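Alpha-glucosidase (Pseudoalteromonas sp. K8, PDB 5HQA) hydrolyses alpha-glucosides as a calcium-binding family 97 glycoside hydrolase whose activity is stimulated by chloride. Local coordinates at residues Asn198-Arg201 and Phe205-Asp208; Thr126-Glu131 and Val190-Met195. One frame throughout, in Å; residues are numbered along the deposited sequence.

In the fold
Both contacts belong to the N-terminal domain, of the galactose mutarotase clan, and they illustrate how backbone pairing within a sheet and side-chain bonding off its face work side by side. Contact 1 closes the hairpin 195-199/204-209 near the surface; contact 2 ties strand 122-134 to the loop that leads into that hairpin. Their centres lie 12 Å apart. Strands 204-209 and 122-134 are neighbours, joined where Ala207 N comes 2.8 Å from Thr130 O, a probable hydrogen bond. Neither contact forms part of the glycan pocket or the calcium site, but Asp191 of the 190-195 loop hydrogen-bonds to Gln413 and Asn417 of helix 413-428.

Contact 1: residues Asn198-Arg201 and Phe205-Asp208; sequences NQRR and FQAD
Gln206 N donates to Asn198 O across 2.8 Å, and Asn198 N returns one to Gln206 O at 2.9 Å. This hydrogen-bonded antiparallel pair lies close to the turn of the beta hairpin formed by strands 195-199 and 204-209, one residue back from the non-hydrogen-bonded pair Gln199-Phe205. One face carries a polar chain of side chains, the other an amide over a ring. On the face carrying Asn198, its side-chain amide works at both ends: ND2 donates a hydrogen bond to Asp208 OD2 at 3.1 Å, on the anti lone pair and with amide and carboxylate nearly coplanar, while OD1 accepts from Arg200 NH1 at 2.8 Å in the guanidinium plane. Bends at chi2 (-46°) and chi3 (-59°) curl Arg200 back to reach that oxygen. Its CG meanwhile packs on Gln206 CB at 3.6 Å. Asp208 has a second partner, because its OD1 forms a salt bridge with Arg148.

Gln199 and Phe205 occupy the other face. Gln199 CG lies over the ring of Phe205 in a CH-pi contact, displaced toward the rim, and the extended chain carries NE2 to 3.4 Å from CZ. The amide is held by backbone groups: OE1 takes Gly203 N, and NE2 serves Leu162 O and Ala165 O. Back on the Asn198 face, one water donates to Gln206 OE1 at 2.8 Å and accepts a weak bond from Arg200 NE.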
loop_
_atom_site.group_PDB
_atom_site.type_symbol
_atom_site.label_atom_id
_atom_site.label_comp_id
_atom_site.label_asym_id
_atom_site.label_seq_id
_atom_site.Cartn_x
_atom_site.Cartn_y
_atom_site.Cartn_z
ATOM N N ASN A 198 1.800 19.958 3.710
ATOM C CA ASN A 198 2.611 21.115 3.345
ATOM C C ASN A 198 2.994 21.818 4.639
ATOM O O ASN A 198 2.129 22.378 5.318
ATOM C CB ASN A 198 1.805 22.028 2.417
ATOM C CG ASN A 198 2.585 23.236 1.928
ATOM O OD1 ASN A 198 3.581 23.648 2.517
ATOM N ND2 ASN A 198 2.103 23.827 0.842
ATOM N N GLN A 199 4.275 21.781 5.001
ATOM C CA GLN A 199 4.696 22.398 6.250
ATOM C C GLN A 199 4.705 23.916 6.085
ATOM O O GLN A 199 5.421 24.452 5.229
ATOM C CB GLN A 199 6.068 21.888 6.687
ATOM C CG GLN A 199 6.378 22.304 8.123
ATOM C CD GLN A 199 7.638 21.682 8.702
ATOM O OE1 GLN A 199 8.049 22.042 9.804
ATOM N NE2 GLN A 199 8.251 20.740 7.977
ATOM N N ARG A 200 3.901 24.608 6.895
ATOM C CA ARG A 200 3.795 26.058 6.794
ATOM C C ARG A 200 4.726 26.693 7.821
ATOM O O ARG A 200 5.951 26.607 7.673
ATOM C CB ARG A 200 2.331 26.481 6.960
ATOM C CG ARG A 200 1.381 25.756 5.982
ATOM C CD ARG A 200 1.922 25.725 4.533
ATOM N NE ARG A 200 2.146 27.075 4.011
ATOM C CZ ARG A 200 3.050 27.388 3.088
ATOM N NH1 ARG A 200 3.843 26.454 2.574
ATOM N NH2 ARG A 200 3.178 28.649 2.696
ATOM N N ARG A 201 4.192 27.320 8.870
ATOM C CA ARG A 201 5.064 27.671 9.980
ATOM C C ARG A 201 5.667 26.391 10.555
ATOM O O ARG A 201 5.120 25.304 10.358
ATOM C CB ARG A 201 4.298 28.462 11.033
ATOM C CG ARG A 201 4.165 29.922 10.630
ATOM C CD ARG A 201 3.324 30.704 11.590
ATOM N NE ARG A 201 3.172 32.086 11.147
ATOM C CZ ARG A 201 3.840 33.114 11.664
ATOM N NH1 ARG A 201 4.711 32.917 12.647
ATOM N NH2 ARG A 201 3.632 34.343 11.201
ATOM N N PHE A 205 1.768 21.280 9.707
ATOM C CA PHE A 205 1.515 20.647 8.417
ATOM C C PHE A 205 0.077 20.919 7.995
ATOM O O PHE A 205 -0.868 20.498 8.672
ATOM C CB PHE A 205 1.815 19.153 8.494
ATOM C CG PHE A 205 3.268 18.869 8.686
ATOM C CD1 PHE A 205 3.816 18.819 9.964
ATOM C CD2 PHE A 205 4.107 18.725 7.589
ATOM C CE1 PHE A 205 5.178 18.586 10.144
ATOM C CE2 PHE A 205 5.470 18.493 7.755
ATOM C CZ PHE A 205 6.010 18.426 9.036
ATOM N N GLN A 206 -0.089 21.638 6.888
ATOM C CA GLN A 206 -1.412 21.985 6.391
ATOM C C GLN A 206 -1.802 21.037 5.265
ATOM O O GLN A 206 -0.967 20.683 4.427
ATOM C CB GLN A 206 -1.429 23.430 5.896
ATOM C CG GLN A 206 -2.804 23.994 5.580
ATOM C CD GLN A 206 -2.681 25.396 5.002
ATOM O OE1 GLN A 206 -1.937 25.614 4.043
ATOM N NE2 GLN A 206 -3.384 26.349 5.588
ATOM N N ALA A 207 -3.067 20.609 5.267
ATOM C CA ALA A 207 -3.597 19.830 4.153
ATOM C C ALA A 207 -3.407 20.592 2.849
ATOM O O ALA A 207 -3.721 21.785 2.755
ATOM C CB ALA A 207 -5.082 19.518 4.370
ATOM N N ASP A 208 -2.873 19.902 1.848
ATOM C CA ASP A 208 -2.600 20.478 0.534
ATOM C C ASP A 208 -3.241 19.524 -0.472
ATOM O O ASP A 208 -2.674 18.475 -0.782
ATOM C CB ASP A 208 -1.090 20.626 0.336
ATOM C CG ASP A 208 -0.724 21.366 -0.940
ATOM O OD1 ASP A 208 -1.413 21.181 -1.968
ATOM O OD2 ASP A 208 0.279 22.121 -0.919
HETATM O O HOH W 1 -0.627 28.085 3.838
#

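Contact 2: residues Thr126-Glu131 and Val190-Met195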
loop_
_atom_site.group_PDB
_atom_site.type_symbol
_atom_site.label_atom_id
_atom_site.label_comp_id
_atom_site.label_asym_id
_atom_site.label_seq_id
_atom_site.Cartn_x
_atom_site.Cartn_y
_atom_site.Cartn_z
ATOM N N THR A 126 -11.124 25.075 -2.859
ATOM C CA THR A 126 -9.792 25.478 -3.271
ATOM C C THR A 126 -8.751 25.274 -2.186
ATOM O O THR A 126 -7.561 25.214 -2.503
ATOM C CB THR A 126 -9.783 26.948 -3.702
ATOM O OG1 THR A 126 -10.344 27.745 -2.652
ATOM C CG2 THR A 126 -10.617 27.130 -4.969
ATOM N N LYS A 127 -9.164 25.162 -0.925
ATOM C CA LYS A 127 -8.220 24.849 0.140
ATOM C C LYS A 127 -8.970 24.183 1.279
ATOM O O LYS A 127 -10.045 24.645 1.668
ATOM C CB LYS A 127 -7.496 26.106 0.646
ATOM C CG LYS A 127 -6.317 25.794 1.566
ATOM C CD LYS A 127 -5.468 27.022 1.842
ATOM C CE LYS A 127 -4.965 27.636 0.544
ATOM N NZ LYS A 127 -4.070 26.729 -0.217
ATOM N N GLU A 128 -8.410 23.099 1.797
ATOM C CA GLU A 128 -8.836 22.540 3.071
ATOM C C GLU A 128 -7.867 23.060 4.131
ATOM O O GLU A 128 -6.650 22.893 3.990
ATOM C CB GLU A 128 -8.849 21.009 3.030
ATOM C CG GLU A 128 -9.357 20.405 4.329
ATOM C CD GLU A 128 -9.407 18.887 4.315
ATOM O OE1 GLU A 128 -9.715 18.301 3.247
ATOM O OE2 GLU A 128 -9.148 18.281 5.382
ATOM N N LEU A 129 -8.396 23.717 5.164
ATOM C CA LEU A 129 -7.559 24.409 6.142
ATOM C C LEU A 129 -7.013 23.488 7.229
ATOM O O LEU A 129 -6.223 23.950 8.062
ATOM C CB LEU A 129 -8.345 25.554 6.786
ATOM C CG LEU A 129 -8.830 26.625 5.801
ATOM C CD1 LEU A 129 -9.617 27.706 6.534
ATOM C CD2 LEU A 129 -7.653 27.241 5.042
ATOM N N THR A 130 -7.420 22.216 7.237
ATOM C CA THR A 130 -6.963 21.226 8.205
ATOM C C THR A 130 -5.460 21.297 8.426
ATOM O O THR A 130 -4.678 21.258 7.471
ATOM C CB THR A 130 -7.320 19.833 7.696
ATOM O OG1 THR A 130 -8.713 19.797 7.386
ATOM C CG2 THR A 130 -6.961 18.754 8.747
ATOM N N GLU A 131 -5.060 21.359 9.692
ATOM C CA GLU A 131 -3.653 21.329 10.056
ATOM C C GLU A 131 -3.364 20.141 10.965
ATOM O O GLU A 131 -4.266 19.556 11.578
ATOM C CB GLU A 131 -3.218 22.627 10.764
ATOM C CG GLU A 131 -3.285 23.882 9.889
ATOM C CD GLU A 131 -3.154 25.164 10.705
ATOM O OE1 GLU A 131 -3.294 25.109 11.959
ATOM O OE2 GLU A 131 -2.922 26.239 10.096
ATOM N N VAL A 190 -12.600 8.896 -1.375
ATOM C CA VAL A 190 -13.659 8.664 -2.351
ATOM C C VAL A 190 -14.185 10.013 -2.821
ATOM O O VAL A 190 -14.570 10.846 -1.994
ATOM C CB VAL A 190 -14.817 7.841 -1.752
ATOM C CG1 VAL A 190 -15.931 7.661 -2.783
ATOM C CG2 VAL A 190 -14.314 6.497 -1.253
ATOM N N ASP A 191 -14.212 10.221 -4.140
ATOM C CA ASP A 191 -14.749 11.448 -4.744
ATOM C C ASP A 191 -14.156 12.706 -4.104
ATOM O O ASP A 191 -14.865 13.650 -3.747
ATOM C CB ASP A 191 -16.279 11.482 -4.667
ATOM C CG ASP A 191 -16.870 12.629 -5.471
ATOM O OD1 ASP A 191 -16.292 12.947 -6.535
ATOM O OD2 ASP A 191 -17.885 13.228 -5.037
ATOM N N TYR A 192 -12.835 12.718 -3.968
ATOM C CA TYR A 192 -12.153 13.815 -3.304
ATOM C C TYR A 192 -10.706 13.785 -3.766
ATOM O O TYR A 192 -10.248 12.802 -4.354
ATOM C CB TYR A 192 -12.267 13.675 -1.786
ATOM C CG TYR A 192 -12.142 14.948 -0.964
ATOM C CD1 TYR A 192 -13.258 15.753 -0.713
ATOM C CD2 TYR A 192 -10.921 15.311 -0.385
ATOM C CE1 TYR A 192 -13.152 16.901 0.069
ATOM C CE2 TYR A 192 -10.807 16.456 0.405
ATOM C CZ TYR A 192 -11.927 17.243 0.622
ATOM O OH TYR A 192 -11.817 18.368 1.404
ATOM N N ALA A 193 -9.999 14.881 -3.519
ATOM C CA ALA A 193 -8.594 14.994 -3.890
ATOM C C ALA A 193 -7.713 14.463 -2.765
ATOM O O ALA A 193 -8.005 14.677 -1.585
ATOM C CB ALA A 193 -8.235 16.453 -4.187
ATOM N N ALA A 194 -6.625 13.781 -3.130
ATOM C CA ALA A 194 -5.711 13.280 -2.111
ATOM C C ALA A 194 -5.083 14.431 -1.337
ATOM O O ALA A 194 -4.851 15.519 -1.869
ATOM C CB ALA A 194 -4.598 12.427 -2.728
ATOM N N MET A 195 -4.792 14.169 -0.066
ATOM C CA MET A 195 -4.121 15.124 0.802
ATOM C C MET A 195 -2.612 14.896 0.753
ATOM O O MET A 195 -2.130 13.785 0.989
ATOM C CB MET A 195 -4.637 14.984 2.233
ATOM C CG MET A 195 -3.980 15.916 3.231
ATOM S SD MET A 195 -4.680 15.661 4.889
ATOM C CE MET A 195 -4.038 14.030 5.323
#
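Tyr192 OH donates a 2.8 Å hydrogen bond to Glu128 OE1, and through this bond the loop 190-195 meets strand 122-134 inside the N-terminal domain. The two side chains cross at about a right angle, with carboxylate and ring planes 66° apart. OE1 sits at the edge of the ring, near its plane, 3.6 Å from CE2 as well as from CZ. From the carboxylate's side the hydroxyl arrives on the anti side of OE1, but well out of the plane. Glu128 spans the gap because its chain is straight from the backbone outward, CG anti to N (chi1 -177°) and CD continuing the line.

The second shell fixes the other oxygen. Two residues along the chain, Thr130 OG1 donates to OE2 at 2.6 Å on its anti lone pair, and Arg229 NE makes a salt bridge to the same atom. Strands 122-134 and 224-234 belong to different antiparallel sheets, so the carboxylate links the two, with the loop's tyrosine as third participant. Thr130 OG1 is itself hydrogen-bonded to Tyr112 OH. Phe40 and Leu209 touch both Glu128 and Tyr192, and the tyrosine also lies against Thr226, Pro227 and Arg229 of strand 224-234.

A buried acid that draws on two hydroxyl donors and a guanidinium is likely to remain ionised, with the arginine probably balancing its charge and drawing it toward OE2. The same bonds would restrict rotation of the carboxylate.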